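Side-chain contacts in mRNA interferase toxin RelE (Escherichia coli, PDB 4FXI), which cleaves mRNA in the ribosomal A site as a ribosome-dependent endoribonuclease toxin, inhibiting translation during amino acid starvation: residues V75-K80 / S84-E89; E14-K17 / V22-Q25. The protein carries 1 engineered substitution. All coordinates share one frame; numbering follows the deposited sequence.

Contact 1: V75-K80 / S84-E89. With SO4 (sulfate ion), chain D.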
ATOM      1  N   VAL A  75      -1.642   3.666   4.445  1.00 26.86           N
ATOM      2  CA  VAL A  75      -0.661   2.693   3.979  1.00 28.28           C
ATOM      3  C   VAL A  75      -0.278   1.777   5.135  1.00 34.76           C
ATOM      4  O   VAL A  75       0.251   2.242   6.130  1.00 32.39           O
ATOM      5  CB  VAL A  75       0.599   3.386   3.452  1.00 30.05           C
ATOM      6  CG1 VAL A  75       1.644   2.336   3.017  1.00 27.30           C
ATOM      7  CG2 VAL A  75       0.235   4.302   2.279  1.00 27.91           C
ATOM      8  N   ILE A  76      -0.549   0.479   5.011  1.00 24.44           N
ATOM      9  CA  ILE A  76      -0.282  -0.444   6.125  1.00 22.40           C
ATOM     10  C   ILE A  76       0.954  -1.325   5.960  1.00 34.04           C
ATOM     11  O   ILE A  76       1.515  -1.807   6.948  1.00 35.68           O
ATOM     12  CB  ILE A  76      -1.464  -1.367   6.363  1.00 38.98           C
ATOM     13  CG1 ILE A  76      -1.761  -2.141   5.100  1.00 41.70           C
ATOM     14  CG2 ILE A  76      -2.686  -0.576   6.735  1.00 43.35           C
ATOM     15  CD1 ILE A  76      -3.061  -2.835   5.168  1.00 51.51           C
ATOM     16  N   SER A  77       1.379  -1.547   4.724  1.00 32.62           N
ATOM     17  CA  SER A  77       2.460  -2.480   4.472  1.00 29.31           C
ATOM     18  C   SER A  77       3.154  -2.193   3.143  1.00 37.83           C
ATOM     19  O   SER A  77       2.498  -2.022   2.110  1.00 35.99           O
ATOM     20  CB  SER A  77       1.921  -3.916   4.475  1.00 34.58           C
ATOM     21  OG  SER A  77       2.978  -4.855   4.361  1.00 39.77           O
ATOM     22  N   VAL A  78       4.483  -2.117   3.171  1.00 32.08           N
ATOM     23  CA  VAL A  78       5.250  -2.082   1.927  1.00 31.52           C
ATOM     24  C   VAL A  78       6.444  -3.035   2.008  1.00 39.32           C
ATOM     25  O   VAL A  78       7.263  -2.958   2.931  1.00 39.29           O
ATOM     26  CB  VAL A  78       5.623  -0.635   1.458  1.00 44.17           C
ATOM     27  CG1 VAL A  78       5.130   0.403   2.433  1.00 42.83           C
ATOM     28  CG2 VAL A  78       7.114  -0.493   1.183  1.00 45.31           C
ATOM     29  N   GLY A  79       6.497  -3.966   1.060  1.00 39.82           N
ATOM     30  CA  GLY A  79       7.491  -5.025   1.074  1.00 43.64           C
ATOM     31  C   GLY A  79       7.317  -6.014  -0.066  1.00 44.66           C
ATOM     32  O   GLY A  79       6.682  -5.703  -1.067  1.00 43.19           O
ATOM     33  N   LYS A  80       7.864  -7.219   0.108  1.00 45.49           N
ATOM     34  CA  LYS A  80       7.954  -8.223  -0.962  1.00 50.24           C
ATOM     35  C   LYS A  80       6.735  -9.139  -1.107  1.00 48.97           C
ATOM     36  O   LYS A  80       6.190  -9.636  -0.116  1.00 47.57           O
ATOM     37  CB  LYS A  80       9.190  -9.106  -0.746  1.00 49.89           C
ATOM     38  CG  LYS A  80      10.499  -8.345  -0.641  1.00 55.28           C
ATOM     39  CD  LYS A  80      10.840  -7.644  -1.942  1.00 65.96           C
ATOM     40  CE  LYS A  80      11.038  -8.639  -3.073  1.00 73.78           C
ATOM     41  NZ  LYS A  80      11.548  -7.980  -4.308  1.00 75.01           N
ATOM     42  N   SER A  84       4.323 -14.199   0.061  1.00 73.99           N
ATOM     43  CA  SER A  84       3.225 -13.376   0.581  1.00 72.95           C
ATOM     44  C   SER A  84       3.593 -12.603   1.848  1.00 68.84           C
ATOM     45  O   SER A  84       2.735 -12.346   2.696  1.00 64.81           O
ATOM     46  CB  SER A  84       1.975 -14.227   0.833  1.00 72.82           C
ATOM     47  OG  SER A  84       1.233 -14.422  -0.359  1.00 73.48           O
ATOM     48  N   GLU A  85       4.868 -12.243   1.976  1.00 67.97           N
ATOM     49  CA  GLU A  85       5.347 -11.516   3.145  1.00 57.04           C
ATOM     50  C   GLU A  85       4.564 -10.223   3.338  1.00 53.67           C
ATOM     51  O   GLU A  85       4.071  -9.943   4.429  1.00 59.78           O
ATOM     52  CB  GLU A  85       6.835 -11.179   3.006  1.00 70.44           C
ATOM     53  CG  GLU A  85       7.765 -12.376   2.923  1.00 85.91           C
ATOM     54  CD  GLU A  85       9.182 -11.979   2.530  1.00 97.19           C
ATOM     55  OE1 GLU A  85       9.684 -12.487   1.505  1.00100.69           O
ATOM     56  OE2 GLU A  85       9.792 -11.156   3.248  1.00 98.84           O
ATOM     57  N   VAL A  86       4.457  -9.437   2.271  1.00 39.79           N
ATOM     58  CA  VAL A  86       3.879  -8.095   2.372  1.00 39.62           C
ATOM     59  C   VAL A  86       2.406  -8.185   2.785  1.00 38.13           C
ATOM     60  O   VAL A  86       1.900  -7.336   3.521  1.00 39.08           O
ATOM     61  CB  VAL A  86       4.052  -7.291   1.059  1.00 45.21           C
ATOM     62  CG1 VAL A  86       3.345  -7.973  -0.108  1.00 44.07           C
ATOM     63  CG2 VAL A  86       3.567  -5.842   1.225  1.00 46.26           C
ATOM     64  N   TYR A  87       1.749  -9.251   2.344  1.00 38.34           N
ATOM     65  CA  TYR A  87       0.323  -9.446   2.591  1.00 45.06           C
ATOM     66  C   TYR A  87       0.015  -9.981   3.990  1.00 45.44           C
ATOM     67  O   TYR A  87      -0.940  -9.543   4.630  1.00 40.07           O
ATOM     68  CB  TYR A  87      -0.275 -10.355   1.512  1.00 39.76           C
ATOM     69  CG  TYR A  87      -0.143  -9.764   0.125  1.00 40.77           C
ATOM     70  CD1 TYR A  87      -0.772  -8.564  -0.197  1.00 45.44           C
ATOM     71  CD2 TYR A  87       0.629 -10.382  -0.853  1.00 48.81           C
ATOM     72  CE1 TYR A  87      -0.653  -8.009  -1.452  1.00 45.55           C
ATOM     73  CE2 TYR A  87       0.755  -9.829  -2.116  1.00 52.64           C
ATOM     74  CZ  TYR A  87       0.107  -8.644  -2.408  1.00 50.26           C
ATOM     75  OH  TYR A  87       0.223  -8.084  -3.658  1.00 56.12           O
ATOM     76  N   SER A  88       0.825 -10.919   4.472  1.00 48.21           N
ATOM     77  CA  SER A  88       0.629 -11.429   5.824  1.00 51.31           C
ATOM     78  C   SER A  88       0.922 -10.341   6.863  1.00 51.12           C
ATOM     79  O   SER A  88       0.241 -10.247   7.883  1.00 47.32           O
ATOM     80  CB  SER A  88       1.477 -12.676   6.071  1.00 54.77           C
ATOM     81  OG  SER A  88       0.971 -13.778   5.333  1.00 55.56           O
ATOM     82  N   GLU A  89       1.918  -9.502   6.590  1.00 51.36           N
ATOM     83  CA  GLU A  89       2.211  -8.378   7.474  1.00 42.66           C
ATOM     84  C   GLU A  89       1.054  -7.383   7.516  1.00 42.74           C
ATOM     85  O   GLU A  89       0.709  -6.858   8.573  1.00 42.99           O
ATOM     86  CB  GLU A  89       3.494  -7.657   7.050  1.00 50.51           C
ATOM     87  CG  GLU A  89       4.726  -8.106   7.813  1.00 70.58           C
ATOM     88  CD  GLU A  89       4.554  -8.001   9.319  1.00 81.06           C
ATOM     89  OE1 GLU A  89       4.882  -8.980  10.020  1.00 92.39           O
ATOM     90  OE2 GLU A  89       4.098  -6.943   9.802  1.00 83.22           O
TER
HETATM   91  S   SO4 D 101       1.051 -10.460  -6.322  1.00 79.02           S
HETATM   92  O1  SO4 D 101      -0.050 -10.364  -7.276  1.00 76.76           O
HETATM   93  O2  SO4 D 101       0.722 -11.454  -5.302  1.00 80.97           O
HETATM   94  O3  SO4 D 101       2.276 -10.849  -7.017  1.00 76.48           O
HETATM   95  O4  SO4 D 101       1.259  -9.166  -5.679  1.00 88.10           O
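Val86 lies against the backbone from Ser77 to Lys80 and meets it with both methyls. Val86 CG2 stands anti to the backbone N and reaches Ser77 OG at 3.3 Å and Gly79 N at 3.5 Å. Val86 CG1 takes the place between N and the carbonyl carbon (chi1 61°) and rests on Lys80 O at 3.3 Å. Gly79 passes close to Val86, their CA atoms 4.9 Å apart. Ser77 points its CB at the helix, and its OG donates to Val86 O at 2.8 Å, in the carbonyl plane and on a lone pair. The backbone returns the grip at the other end: Val86 N donates to Lys80 O at 3.0 Å. This pins the first turn of helix 85-94 to strand 72-78 and the residues that follow it. Strand 72-78 is an inner strand of the mixed four-stranded sheet, and the helix packs against it after a short loop. The strand carries a classic beta bulge, where Ile76 and Ser77 both face Val63. Glu85 CB packs on Lys80 O at the outer margin. Glu89 sets only its CB near Ser77 OG; its carboxylate pairs with Arg93. Val86 CG1 also sits over the centre of one face of the Tyr87 ring. Tyr87 OH donates to sulfate O4 at 2.5 Å. Arg61 and Lys54, inferred transition-state stabilisers, bind the same ion.

Contact 2: E14-K17 / V22-Q25; sequences EWRK and VREQ
Arg23 carries CG anti to its backbone N and stays extended to CD. It bends at chi3, -54°, which turns the guanidinium toward the backbone of Trp15 and Arg16. Trp15 has its CG anti to the backbone N as well, and this swings the indole toward helix 20-35. The two side chains therefore meet along the aliphatic part of Arg23. CG lies over one face of the indole, offset toward the rim, with Arg23 CG 3.6 Å from Trp15 CZ2. It makes a CH-pi contact with the six-membered ring. Arg23 CD follows at the rim of the indole, above its NE1 edge and 3.7 Å from Trp15 NE1. The guanidinium does not stack on the indole, as the two planes are 66° apart. Instead Arg23 NE donates to Trp15 O at 2.9 Å in a nearly straight bond (168°). That oxygen lies in the guanidinium plane, while the donor is tilted from the carbonyl plane. NH2 adds a weak bond to the same oxygen, and Arg23 NH2 also lies 2.8 Å from Arg16 O. Arg16 folds back along its own helix, its guanidinium lying with one face against Trp15 CD1. The contact closes the hairpin of helices 9-17 and 20-35. Phe7, Leu62 and Leu26 also touch the buried indole. Arg23 thus brings its positive charge to carbonyls at the C-terminal end of helix 9-17, where the helix dipole would probably favour it, while its methylenes cover the indole.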
ATOM      1  N   GLU A  14       9.404   1.181   6.442  1.00 41.89           N
ATOM      2  CA  GLU A  14       9.605   0.384   5.234  1.00 42.30           C
ATOM      3  C   GLU A  14       9.777   1.277   4.009  1.00 46.13           C
ATOM      4  O   GLU A  14      10.671   1.066   3.184  1.00 39.07           O
ATOM      5  CB  GLU A  14       8.426  -0.572   5.028  1.00 32.13           C
ATOM      6  CG  GLU A  14       8.395  -1.712   6.057  1.00 34.73           C
ATOM      7  CD  GLU A  14       7.092  -2.482   6.052  1.00 45.86           C
ATOM      8  OE1 GLU A  14       6.040  -1.879   5.751  1.00 38.11           O
ATOM      9  OE2 GLU A  14       7.120  -3.696   6.356  1.00 47.41           O
ATOM     10  N   TRP A  15       8.913   2.281   3.905  1.00 40.97           N
ATOM     11  CA  TRP A  15       8.963   3.237   2.808  1.00 31.93           C
ATOM     12  C   TRP A  15      10.327   3.925   2.700  1.00 38.27           C
ATOM     13  O   TRP A  15      10.893   4.028   1.612  1.00 38.23           O
ATOM     14  CB  TRP A  15       7.871   4.284   2.997  1.00 35.60           C
ATOM     15  CG  TRP A  15       7.750   5.282   1.886  1.00 32.41           C
ATOM     16  CD1 TRP A  15       8.192   6.580   1.897  1.00 30.29           C
ATOM     17  CD2 TRP A  15       7.120   5.083   0.614  1.00 33.00           C
ATOM     18  NE1 TRP A  15       7.874   7.191   0.708  1.00 33.87           N
ATOM     19  CE2 TRP A  15       7.223   6.293  -0.096  1.00 31.00           C
ATOM     20  CE3 TRP A  15       6.490   3.989   0.002  1.00 33.08           C
ATOM     21  CZ2 TRP A  15       6.711   6.445  -1.386  1.00 36.17           C
ATOM     22  CZ3 TRP A  15       5.982   4.145  -1.269  1.00 33.52           C
ATOM     23  CH2 TRP A  15       6.093   5.363  -1.950  1.00 33.72           C
ATOM     24  N   ARG A  16      10.864   4.387   3.823  1.00 39.85           N
ATOM     25  CA  ARG A  16      12.127   5.120   3.777  1.00 40.33           C
ATOM     26  C   ARG A  16      13.334   4.197   3.551  1.00 45.66           C
ATOM     27  O   ARG A  16      14.368   4.634   3.040  1.00 43.08           O
ATOM     28  CB  ARG A  16      12.304   6.000   5.022  1.00 41.63           C
ATOM     29  CG  ARG A  16      11.027   6.725   5.457  1.00 46.50           C
ATOM     30  CD  ARG A  16      11.025   8.236   5.183  1.00 50.01           C
ATOM     31  NE  ARG A  16      10.952   8.556   3.765  1.00 47.97           N
ATOM     32  CZ  ARG A  16      10.117   9.442   3.217  1.00 45.00           C
ATOM     33  NH1 ARG A  16       9.263  10.130   3.955  1.00 40.78           N
ATOM     34  NH2 ARG A  16      10.146   9.645   1.912  1.00 39.57           N
ATOM     35  N   LYS A  17      13.204   2.922   3.913  1.00 47.38           N
ATOM     36  CA  LYS A  17      14.282   1.953   3.686  1.00 53.91           C
ATOM     37  C   LYS A  17      14.343   1.469   2.235  1.00 53.57           C
ATOM     38  O   LYS A  17      15.370   0.977   1.776  1.00 52.62           O
ATOM     39  CB  LYS A  17      14.154   0.751   4.628  1.00 51.51           C
ATOM     40  CG  LYS A  17      14.604   1.030   6.049  1.00 59.06           C
ATOM     41  CD  LYS A  17      14.917  -0.263   6.787  1.00 62.93           C
ATOM     42  CE  LYS A  17      15.489   0.016   8.171  1.00 73.41           C
ATOM     43  NZ  LYS A  17      15.972  -1.228   8.840  1.00 78.57           N
ATOM     44  N   VAL A  22      12.806   1.982  -6.755  1.00 47.26           N
ATOM     45  CA  VAL A  22      11.556   1.314  -6.403  1.00 34.51           C
ATOM     46  C   VAL A  22      10.580   2.252  -5.682  1.00 38.49           C
ATOM     47  O   VAL A  22       9.375   2.236  -5.946  1.00 41.23           O
ATOM     48  CB  VAL A  22      11.802   0.036  -5.558  1.00 42.09           C
ATOM     49  CG1 VAL A  22      10.499  -0.485  -4.961  1.00 42.96           C
ATOM     50  CG2 VAL A  22      12.447  -1.040  -6.413  1.00 47.60           C
ATOM     51  N   ARG A  23      11.096   3.076  -4.781  1.00 37.98           N
ATOM     52  CA  ARG A  23      10.240   4.037  -4.089  1.00 39.15           C
ATOM     53  C   ARG A  23       9.597   5.020  -5.068  1.00 36.26           C
ATOM     54  O   ARG A  23       8.411   5.319  -4.955  1.00 38.32           O
ATOM     55  CB  ARG A  23      11.018   4.810  -3.026  1.00 40.74           C
ATOM     56  CG  ARG A  23      10.154   5.774  -2.225  1.00 40.99           C
ATOM     57  CD  ARG A  23      10.991   6.636  -1.281  1.00 48.08           C
ATOM     58  NE  ARG A  23      11.845   5.830  -0.420  1.00 65.07           N
ATOM     59  CZ  ARG A  23      13.170   5.773  -0.514  1.00 59.03           C
ATOM     60  NH1 ARG A  23      13.815   6.486  -1.432  1.00 55.79           N
ATOM     61  NH2 ARG A  23      13.852   5.003   0.320  1.00 64.45           N
ATOM     62  N   GLU A  24      10.378   5.517  -6.025  1.00 37.42           N
ATOM     63  CA  GLU A  24       9.857   6.480  -6.996  1.00 37.65           C
ATOM     64  C   GLU A  24       8.766   5.862  -7.862  1.00 38.84           C
ATOM     65  O   GLU A  24       7.817   6.546  -8.256  1.00 38.59           O
ATOM     66  CB  GLU A  24      10.972   7.049  -7.883  1.00 41.57           C
ATOM     67  CG  GLU A  24      11.955   7.976  -7.156  1.00 51.33           C
ATOM     68  CD  GLU A  24      11.277   9.166  -6.482  1.00 61.73           C
ATOM     69  OE1 GLU A  24      11.595   9.443  -5.306  1.00 67.44           O
ATOM     70  OE2 GLU A  24      10.432   9.829  -7.121  1.00 60.36           O
ATOM     71  N   GLN A  25       8.921   4.577  -8.175  1.00 38.27           N
ATOM     72  CA  GLN A  25       7.934   3.848  -8.969  1.00 43.19           C
ATOM     73  C   GLN A  25       6.624   3.735  -8.209  1.00 36.51           C
ATOM     74  O   GLN A  25       5.550   3.996  -8.753  1.00 32.49           O
ATOM     75  CB  GLN A  25       8.436   2.439  -9.294  1.00 42.64           C
ATOM     76  CG  GLN A  25       9.578   2.387 -10.285  1.00 50.84           C
ATOM     77  CD  GLN A  25       9.989   0.964 -10.607  1.00 53.34           C
ATOM     78  OE1 GLN A  25       9.329   0.276 -11.387  1.00 51.88           O
ATOM     79  NE2 GLN A  25      11.072   0.511  -9.994  1.00 53.27           N
TER

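Contact 2 comes first along the chain, in the hairpin of helices 9-17 and 20-35. Contact 1 follows later and joins strand 72-78 to the C-terminal helix 85-94. Their centres are 13 Å apart. The strand of contact 1 lies inside the mixed four-stranded sheet, between strands 4-7 and 60-67. Glu14 joins the two sites directly: its OE1 accepts a probable hydrogen bond from Val78 N at 3.0 Å, and its OE2 forms a salt bridge with Arg93 of helix 85-94. Glu14 thus ties helix 9-17 both to the strand and to the C-terminal helix. Contact 1 borders the inferred catalytic residues, whereas contact 2 is structural packing farther from them.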